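Local coordinates for protein tyrosinase (Burkholderia thailandensis, PDB 5ZRD) that uses a pair of copper ions to hydroxylate monophenols and probably oxidises the resulting catechols to quinones, at residues A[365-377]-A[381-393]. Residues are numbered along the deposited sequence; the frame is centred on the assembly and turned at random.
Sequences ESLNLTTPLNPFK and GEAYTSEDCINIE
With CG of Leu373 anti to its carbonyl carbon (chi1 -61°) and the chain then extended, CD1 reaches across to the backbone between Thr385 and Ser386, 3.5 Å from Thr385 C. Tyr384 has a similar first torsion (chi1 -85°), which lays its ring edge-on along the chain at Phe376 and Lys377; Tyr384 CE2 lies 3.2 Å from Lys377 O, and Phe376 CB packs against CD2 of the same ring. The backbone of Tyr384 is gripped at both ends: its O accepts a nearly straight bond from Leu373 N (2.8 Å, 175° at the hydrogen), while its N donates to Phe376 O at 3.0 Å. Hairpin-like antiparallel pairing is confined to 376-377 with 383-385, where Lys377 and Ala383 form a non-hydrogen-bonded pair; across the corner at Asn374 and cis-linked Pro375, only the Leu373 bond returns to Tyr384. An ST turn at Thr385 opens the 3-10 segment 386-388, and Asp388 OD2 accepts hydrogen bonds from Thr385 N and OG1. A water donates to Asn368 O and Thr371 O and accepts from Ser386 N, bridging the type I turn 368-371 to the start of that 3-10 segment. Ser386 OG is hydrogen-bonded to Thr92 OG1, and Tyr384 and Cys389 rest on Met96 of helix 90-108, which carries the copper ligand His94.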
ATOM      1  N   GLU A 365      10.036 -18.143  -3.282  1.00 37.80           N
ATOM      2  CA  GLU A 365      10.205 -18.897  -4.502  1.00 36.47           C
ATOM      3  C   GLU A 365      11.524 -19.688  -4.485  1.00 39.18           C
ATOM      4  O   GLU A 365      12.590 -19.229  -4.033  1.00 39.70           O
ATOM      5  CB  GLU A 365      10.107 -17.924  -5.669  1.00 40.30           C
ATOM      6  CG  GLU A 365      10.284 -18.558  -7.034  1.00 43.09           C
ATOM      7  CD  GLU A 365       9.599 -17.761  -8.135  1.00 46.59           C
ATOM      8  OE1 GLU A 365       9.229 -16.607  -7.873  1.00 45.43           O
ATOM      9  OE2 GLU A 365       9.441 -18.301  -9.255  1.00 51.20           O
ATOM     10  N   SER A 366      11.461 -20.894  -5.036  1.00 40.12           N
ATOM     11  CA  SER A 366      12.595 -21.795  -5.042  1.00 38.86           C
ATOM     12  C   SER A 366      13.539 -21.449  -6.196  1.00 37.61           C
ATOM     13  O   SER A 366      13.099 -21.196  -7.312  1.00 43.20           O
ATOM     14  CB  SER A 366      12.152 -23.242  -5.101  1.00 41.71           C
ATOM     15  OG  SER A 366      13.082 -24.009  -5.846  1.00 50.67           O
ATOM     16  N   LEU A 367      14.840 -21.465  -5.892  1.00 36.23           N
ATOM     17  CA  LEU A 367      15.899 -21.372  -6.858  1.00 34.30           C
ATOM     18  C   LEU A 367      16.518 -22.758  -7.044  1.00 35.95           C
ATOM     19  O   LEU A 367      16.843 -23.442  -6.046  1.00 37.20           O
ATOM     20  CB  LEU A 367      16.969 -20.393  -6.364  1.00 34.51           C
ATOM     21  CG  LEU A 367      16.460 -19.033  -5.913  1.00 36.19           C
ATOM     22  CD1 LEU A 367      17.600 -18.146  -5.409  1.00 38.56           C
ATOM     23  CD2 LEU A 367      15.741 -18.351  -7.052  1.00 32.70           C
ATOM     24  N   ASN A 368      16.721 -23.132  -8.311  1.00 34.61           N
ATOM     25  CA  ASN A 368      17.279 -24.439  -8.669  1.00 38.29           C
ATOM     26  C   ASN A 368      17.994 -24.346 -10.039  1.00 36.44           C
ATOM     27  O   ASN A 368      18.234 -23.242 -10.549  1.00 35.87           O
ATOM     28  CB  ASN A 368      16.157 -25.474  -8.611  1.00 41.89           C
ATOM     29  CG  ASN A 368      15.059 -25.116  -9.585  1.00 40.11           C
ATOM     30  OD1 ASN A 368      15.318 -25.054 -10.783  1.00 42.07           O
ATOM     31  ND2 ASN A 368      13.888 -24.769  -9.074  1.00 38.21           N
ATOM     32  N   LEU A 369      18.362 -25.476 -10.640  1.00 35.24           N
ATOM     33  CA  LEU A 369      19.217 -25.458 -11.871  1.00 38.48           C
ATOM     34  C   LEU A 369      18.397 -25.077 -13.106  1.00 38.86           C
ATOM     35  O   LEU A 369      18.961 -24.822 -14.174  1.00 41.45           O
ATOM     36  CB  LEU A 369      19.867 -26.830 -12.072  1.00 40.14           C
ATOM     37  CG  LEU A 369      20.813 -27.258 -10.950  1.00 47.56           C
ATOM     38  CD1 LEU A 369      20.993 -28.767 -10.934  1.00 54.65           C
ATOM     39  CD2 LEU A 369      22.149 -26.553 -11.066  1.00 47.05           C
ATOM     40  N   THR A 370      17.079 -25.028 -12.914  1.00 39.93           N
ATOM     41  CA  THR A 370      16.050 -24.683 -13.901  1.00 41.05           C
ATOM     42  C   THR A 370      15.763 -23.178 -13.878  1.00 38.40           C
ATOM     43  O   THR A 370      15.155 -22.654 -14.793  1.00 36.51           O
ATOM     44  CB  THR A 370      14.801 -25.539 -13.594  1.00 40.72           C
ATOM     45  OG1 THR A 370      15.017 -26.691 -14.398  1.00 44.69           O
ATOM     46  CG2 THR A 370      13.450 -24.939 -13.907  1.00 42.38           C
ATOM     47  N   THR A 371      16.144 -22.487 -12.806  1.00 40.33           N
ATOM     48  CA  THR A 371      15.755 -21.079 -12.656  1.00 36.81           C
ATOM     49  C   THR A 371      16.432 -20.247 -13.748  1.00 33.28           C
ATOM     50  O   THR A 371      17.638 -20.361 -13.944  1.00 30.04           O
ATOM     51  CB  THR A 371      16.075 -20.551 -11.250  1.00 38.82           C
ATOM     52  OG1 THR A 371      15.449 -21.391 -10.284  1.00 34.11           O
ATOM     53  CG2 THR A 371      15.581 -19.143 -11.027  1.00 38.43           C
ATOM     54  N   PRO A 372      15.639 -19.424 -14.469  1.00 33.75           N
ATOM     55  CA  PRO A 372      16.100 -18.416 -15.419  1.00 34.64           C
ATOM     56  C   PRO A 372      17.212 -17.552 -14.801  1.00 36.76           C
ATOM     57  O   PRO A 372      17.041 -17.028 -13.681  1.00 33.42           O
ATOM     58  CB  PRO A 372      14.901 -17.499 -15.692  1.00 36.08           C
ATOM     59  CG  PRO A 372      13.726 -18.302 -15.283  1.00 37.49           C
ATOM     60  CD  PRO A 372      14.238 -19.142 -14.137  1.00 36.15           C
ATOM     61  N   LEU A 373      18.329 -17.443 -15.498  1.00 34.37           N
ATOM     62  CA  LEU A 373      19.401 -16.526 -15.099  1.00 36.35           C
ATOM     63  C   LEU A 373      19.193 -15.207 -15.843  1.00 35.41           C
ATOM     64  O   LEU A 373      19.946 -14.888 -16.744  1.00 32.01           O
ATOM     65  CB  LEU A 373      20.765 -17.152 -15.422  1.00 35.66           C
ATOM     66  CG  LEU A 373      21.040 -18.466 -14.685  1.00 35.04           C
ATOM     67  CD1 LEU A 373      22.286 -19.152 -15.196  1.00 34.41           C
ATOM     68  CD2 LEU A 373      21.136 -18.218 -13.202  1.00 36.51           C
ATOM     69  N   ASN A 374      18.157 -14.471 -15.433  1.00 38.44           N
ATOM     70  CA  ASN A 374      17.751 -13.195 -16.062  1.00 37.87           C
ATOM     71  C   ASN A 374      18.891 -12.174 -15.989  1.00 42.62           C
ATOM     72  O   ASN A 374      19.604 -12.118 -15.008  1.00 44.34           O
ATOM     73  CB  ASN A 374      16.517 -12.625 -15.384  1.00 35.79           C
ATOM     74  CG  ASN A 374      15.350 -13.584 -15.446  1.00 38.11           C
ATOM     75  OD1 ASN A 374      14.613 -13.708 -14.480  1.00 37.74           O
ATOM     76  ND2 ASN A 374      15.181 -14.267 -16.567  1.00 34.74           N
ATOM     77  N   PRO A 375      19.075 -11.366 -17.017  1.00 42.41           N
ATOM     78  CA  PRO A 375      18.237 -11.285 -18.219  1.00 39.78           C
ATOM     79  C   PRO A 375      18.817 -11.999 -19.456  1.00 41.07           C
ATOM     80  O   PRO A 375      18.455 -11.678 -20.599  1.00 42.78           O
ATOM     81  CB  PRO A 375      18.267  -9.769 -18.461  1.00 41.37           C
ATOM     82  CG  PRO A 375      19.720  -9.399 -18.151  1.00 40.37           C
ATOM     83  CD  PRO A 375      20.135 -10.352 -17.038  1.00 40.42           C
ATOM     84  N   PHE A 376      19.708 -12.952 -19.220  1.00 39.09           N
ATOM     85  CA  PHE A 376      20.475 -13.588 -20.279  1.00 42.20           C
ATOM     86  C   PHE A 376      19.610 -14.572 -21.083  1.00 43.71           C
ATOM     87  O   PHE A 376      18.933 -15.419 -20.511  1.00 37.52           O
ATOM     88  CB  PHE A 376      21.678 -14.309 -19.675  1.00 39.55           C
ATOM     89  CG  PHE A 376      22.470 -13.420 -18.762  1.00 40.93           C
ATOM     90  CD1 PHE A 376      22.837 -12.147 -19.167  1.00 42.69           C
ATOM     91  CD2 PHE A 376      22.798 -13.828 -17.479  1.00 38.47           C
ATOM     92  CE1 PHE A 376      23.547 -11.309 -18.321  1.00 43.89           C
ATOM     93  CE2 PHE A 376      23.512 -12.992 -16.639  1.00 39.67           C
ATOM     94  CZ  PHE A 376      23.883 -11.734 -17.058  1.00 40.75           C
ATOM     95  N   LYS A 377      19.696 -14.466 -22.415  1.00 47.16           N
ATOM     96  CA  LYS A 377      18.836 -15.210 -23.346  1.00 48.22           C
ATOM     97  C   LYS A 377      19.691 -15.940 -24.386  1.00 44.18           C
ATOM     98  O   LYS A 377      20.717 -15.432 -24.807  1.00 40.67           O
ATOM     99  CB  LYS A 377      17.838 -14.250 -23.994  1.00 49.59           C
ATOM    100  CG  LYS A 377      16.551 -14.073 -23.202  1.00 52.90           C
ATOM    101  CD  LYS A 377      16.163 -12.619 -23.063  1.00 61.56           C
ATOM    102  CE  LYS A 377      14.802 -12.398 -22.431  1.00 61.02           C
ATOM    103  NZ  LYS A 377      14.681 -13.108 -21.140  1.00 59.55           N
ATOM    104  N   GLY A 381      15.849 -16.701 -27.992  1.00 60.08           N
ATOM    105  CA  GLY A 381      15.040 -15.781 -27.168  1.00 58.79           C
ATOM    106  C   GLY A 381      14.632 -16.420 -25.840  1.00 57.61           C
ATOM    107  O   GLY A 381      13.918 -15.830 -25.029  1.00 54.68           O
ATOM    108  N   GLU A 382      15.111 -17.631 -25.599  1.00 60.23           N
ATOM    109  CA  GLU A 382      14.803 -18.376 -24.367  1.00 65.23           C
ATOM    110  C   GLU A 382      15.867 -18.068 -23.287  1.00 56.56           C
ATOM    111  O   GLU A 382      17.079 -17.931 -23.559  1.00 46.49           O
ATOM    112  CB  GLU A 382      14.693 -19.877 -24.676  1.00 71.35           C
ATOM    113  CG  GLU A 382      13.271 -20.357 -24.915  1.00 77.05           C
ATOM    114  CD  GLU A 382      13.098 -21.868 -24.863  1.00 92.38           C
ATOM    115  OE1 GLU A 382      11.944 -22.324 -25.013  1.00 99.03           O
ATOM    116  OE2 GLU A 382      14.114 -22.594 -24.681  1.00 90.69           O
ATOM    117  N   ALA A 383      15.389 -17.976 -22.044  1.00 49.01           N
ATOM    118  CA  ALA A 383      16.218 -17.655 -20.899  1.00 43.46           C
ATOM    119  C   ALA A 383      17.261 -18.756 -20.652  1.00 40.32           C
ATOM    120  O   ALA A 383      16.932 -19.936 -20.543  1.00 41.42           O
ATOM    121  CB  ALA A 383      15.334 -17.466 -19.700  1.00 43.34           C
ATOM    122  N   TYR A 384      18.525 -18.371 -20.573  1.00 37.49           N
ATOM    123  CA  TYR A 384      19.551 -19.260 -20.003  1.00 35.58           C
ATOM    124  C   TYR A 384      19.153 -19.693 -18.584  1.00 35.75           C
ATOM    125  O   TYR A 384      18.534 -18.926 -17.839  1.00 37.94           O
ATOM    126  CB  TYR A 384      20.909 -18.568 -19.942  1.00 31.68           C
ATOM    127  CG  TYR A 384      21.742 -18.628 -21.189  1.00 31.85           C
ATOM    128  CD1 TYR A 384      22.610 -19.682 -21.426  1.00 35.69           C
ATOM    129  CD2 TYR A 384      21.709 -17.603 -22.104  1.00 33.08           C
ATOM    130  CE1 TYR A 384      23.412 -19.723 -22.557  1.00 35.13           C
ATOM    131  CE2 TYR A 384      22.495 -17.629 -23.240  1.00 33.19           C
ATOM    132  CZ  TYR A 384      23.343 -18.691 -23.474  1.00 32.93           C
ATOM    133  OH  TYR A 384      24.111 -18.685 -24.605  1.00 33.66           O
ATOM    134  N   THR A 385      19.509 -20.942 -18.251  1.00 38.19           N
ATOM    135  CA  THR A 385      19.481 -21.503 -16.911  1.00 38.16           C
ATOM    136  C   THR A 385      20.866 -22.049 -16.573  1.00 33.94           C
ATOM    137  O   THR A 385      21.725 -22.149 -17.427  1.00 33.02           O
ATOM    138  CB  THR A 385      18.524 -22.702 -16.775  1.00 44.15           C
ATOM    139  OG1 THR A 385      19.108 -23.773 -17.521  1.00 43.02           O
ATOM    140  CG2 THR A 385      17.105 -22.398 -17.216  1.00 42.08           C
ATOM    141  N   SER A 386      21.021 -22.444 -15.316  1.00 34.80           N
ATOM    142  CA  SER A 386      22.228 -23.063 -14.850  1.00 37.68           C
ATOM    143  C   SER A 386      22.508 -24.344 -15.646  1.00 39.77           C
ATOM    144  O   SER A 386      23.670 -24.706 -15.809  1.00 39.24           O
ATOM    145  CB  SER A 386      22.155 -23.361 -13.378  1.00 40.51           C
ATOM    146  OG  SER A 386      22.148 -22.177 -12.603  1.00 37.92           O
ATOM    147  N   GLU A 387      21.464 -25.005 -16.156  1.00 44.13           N
ATOM    148  CA  GLU A 387      21.615 -26.330 -16.819  1.00 47.38           C
ATOM    149  C   GLU A 387      22.361 -26.127 -18.143  1.00 41.07           C
ATOM    150  O   GLU A 387      23.075 -26.997 -18.570  1.00 36.83           O
ATOM    151  CB  GLU A 387      20.251 -27.030 -16.931  1.00 58.78           C
ATOM    152  CG  GLU A 387      20.326 -28.551 -17.013  1.00 77.71           C
ATOM    153  CD  GLU A 387      20.303 -29.366 -15.717  1.00 86.82           C
ATOM    154  OE1 GLU A 387      19.319 -29.231 -14.954  1.00 86.72           O
ATOM    155  OE2 GLU A 387      21.247 -30.186 -15.499  1.00 73.36           O
ATOM    156  N   ASP A 388      22.258 -24.925 -18.709  1.00 38.28           N
ATOM    157  CA  ASP A 388      22.935 -24.538 -19.934  1.00 35.63           C
ATOM    158  C   ASP A 388      24.414 -24.142 -19.790  1.00 37.89           C
ATOM    159  O   ASP A 388      25.035 -23.926 -20.827  1.00 37.32           O
ATOM    160  CB  ASP A 388      22.192 -23.353 -20.563  1.00 35.24           C
ATOM    161  CG  ASP A 388      20.739 -23.669 -20.871  1.00 38.73           C
ATOM    162  OD1 ASP A 388      20.505 -24.719 -21.502  1.00 39.59           O
ATOM    163  OD2 ASP A 388      19.828 -22.905 -20.459  1.00 37.59           O
ATOM    164  N   CYS A 389      24.991 -24.063 -18.567  1.00 36.90           N
ATOM    165  CA  CYS A 389      26.413 -23.563 -18.409  1.00 38.13           C
ATOM    166  C   CYS A 389      27.183 -24.331 -17.330  1.00 37.93           C
ATOM    167  O   CYS A 389      28.112 -23.798 -16.643  1.00 41.25           O
ATOM    168  CB  CYS A 389      26.464 -22.072 -18.105  1.00 39.00           C
ATOM    169  SG  CYS A 389      25.487 -21.595 -16.656  1.00 38.71           S
ATOM    170  N   ILE A 390      26.891 -25.621 -17.239  1.00 35.54           N
ATOM    171  CA  ILE A 390      27.665 -26.479 -16.340  1.00 34.82           C
ATOM    172  C   ILE A 390      29.058 -26.738 -16.939  1.00 33.54           C
ATOM    173  O   ILE A 390      30.101 -26.578 -16.282  1.00 31.19           O
ATOM    174  CB  ILE A 390      26.876 -27.759 -16.018  1.00 36.07           C
ATOM    175  CG1 ILE A 390      25.516 -27.386 -15.418  1.00 35.86           C
ATOM    176  CG2 ILE A 390      27.683 -28.677 -15.104  1.00 37.50           C
ATOM    177  CD1 ILE A 390      24.626 -28.542 -15.081  1.00 36.84           C
ATOM    178  N   ASN A 391      29.105 -27.107 -18.199  1.00 34.40           N
ATOM    179  CA  ASN A 391      30.360 -27.481 -18.775  1.00 34.13           C
ATOM    180  C   ASN A 391      30.777 -26.379 -19.737  1.00 35.25           C
ATOM    181  O   ASN A 391      30.196 -26.258 -20.829  1.00 33.53           O
ATOM    182  CB  ASN A 391      30.282 -28.822 -19.507  1.00 35.79           C
ATOM    183  CG  ASN A 391      31.634 -29.260 -20.025  1.00 38.00           C
ATOM    184  OD1 ASN A 391      32.381 -28.455 -20.578  1.00 38.58           O
ATOM    185  ND2 ASN A 391      31.980 -30.517 -19.803  1.00 40.41           N
ATOM    186  N   ILE A 392      31.782 -25.603 -19.349  1.00 31.85           N
ATOM    187  CA  ILE A 392      32.110 -24.454 -20.181  1.00 36.66           C
ATOM    188  C   ILE A 392      32.636 -24.908 -21.565  1.00 37.39           C
ATOM    189  O   ILE A 392      32.459 -24.165 -22.515  1.00 33.46           O
ATOM    190  CB  ILE A 392      33.108 -23.495 -19.491  1.00 34.54           C
ATOM    191  CG1 ILE A 392      34.425 -24.182 -19.156  1.00 31.01           C
ATOM    192  CG2 ILE A 392      32.487 -22.835 -18.271  1.00 39.37           C
ATOM    193  CD1 ILE A 392      35.495 -23.237 -18.661  1.00 34.02           C
ATOM    194  N   GLU A 393      33.316 -26.058 -21.684  1.00 39.18           N
ATOM    195  CA  GLU A 393      33.918 -26.504 -22.970  1.00 40.58           C
ATOM    196  C   GLU A 393      32.801 -27.027 -23.897  1.00 40.44           C
ATOM    197  O   GLU A 393      32.605 -26.504 -24.991  1.00 41.39           O
ATOM    198  CB  GLU A 393      35.005 -27.549 -22.717  1.00 41.61           C
ATOM    199  CG  GLU A 393      36.173 -27.034 -21.897  1.00 42.70           C
ATOM    200  CD  GLU A 393      37.199 -28.068 -21.419  1.00 48.01           C
ATOM    201  OE1 GLU A 393      36.849 -29.275 -21.356  1.00 48.06           O
ATOM    202  OE2 GLU A 393      38.357 -27.670 -21.079  1.00 44.40           O
TER
HETATM  203  O   HOH W   1      19.249 -21.914 -12.631  1.00 34.80           O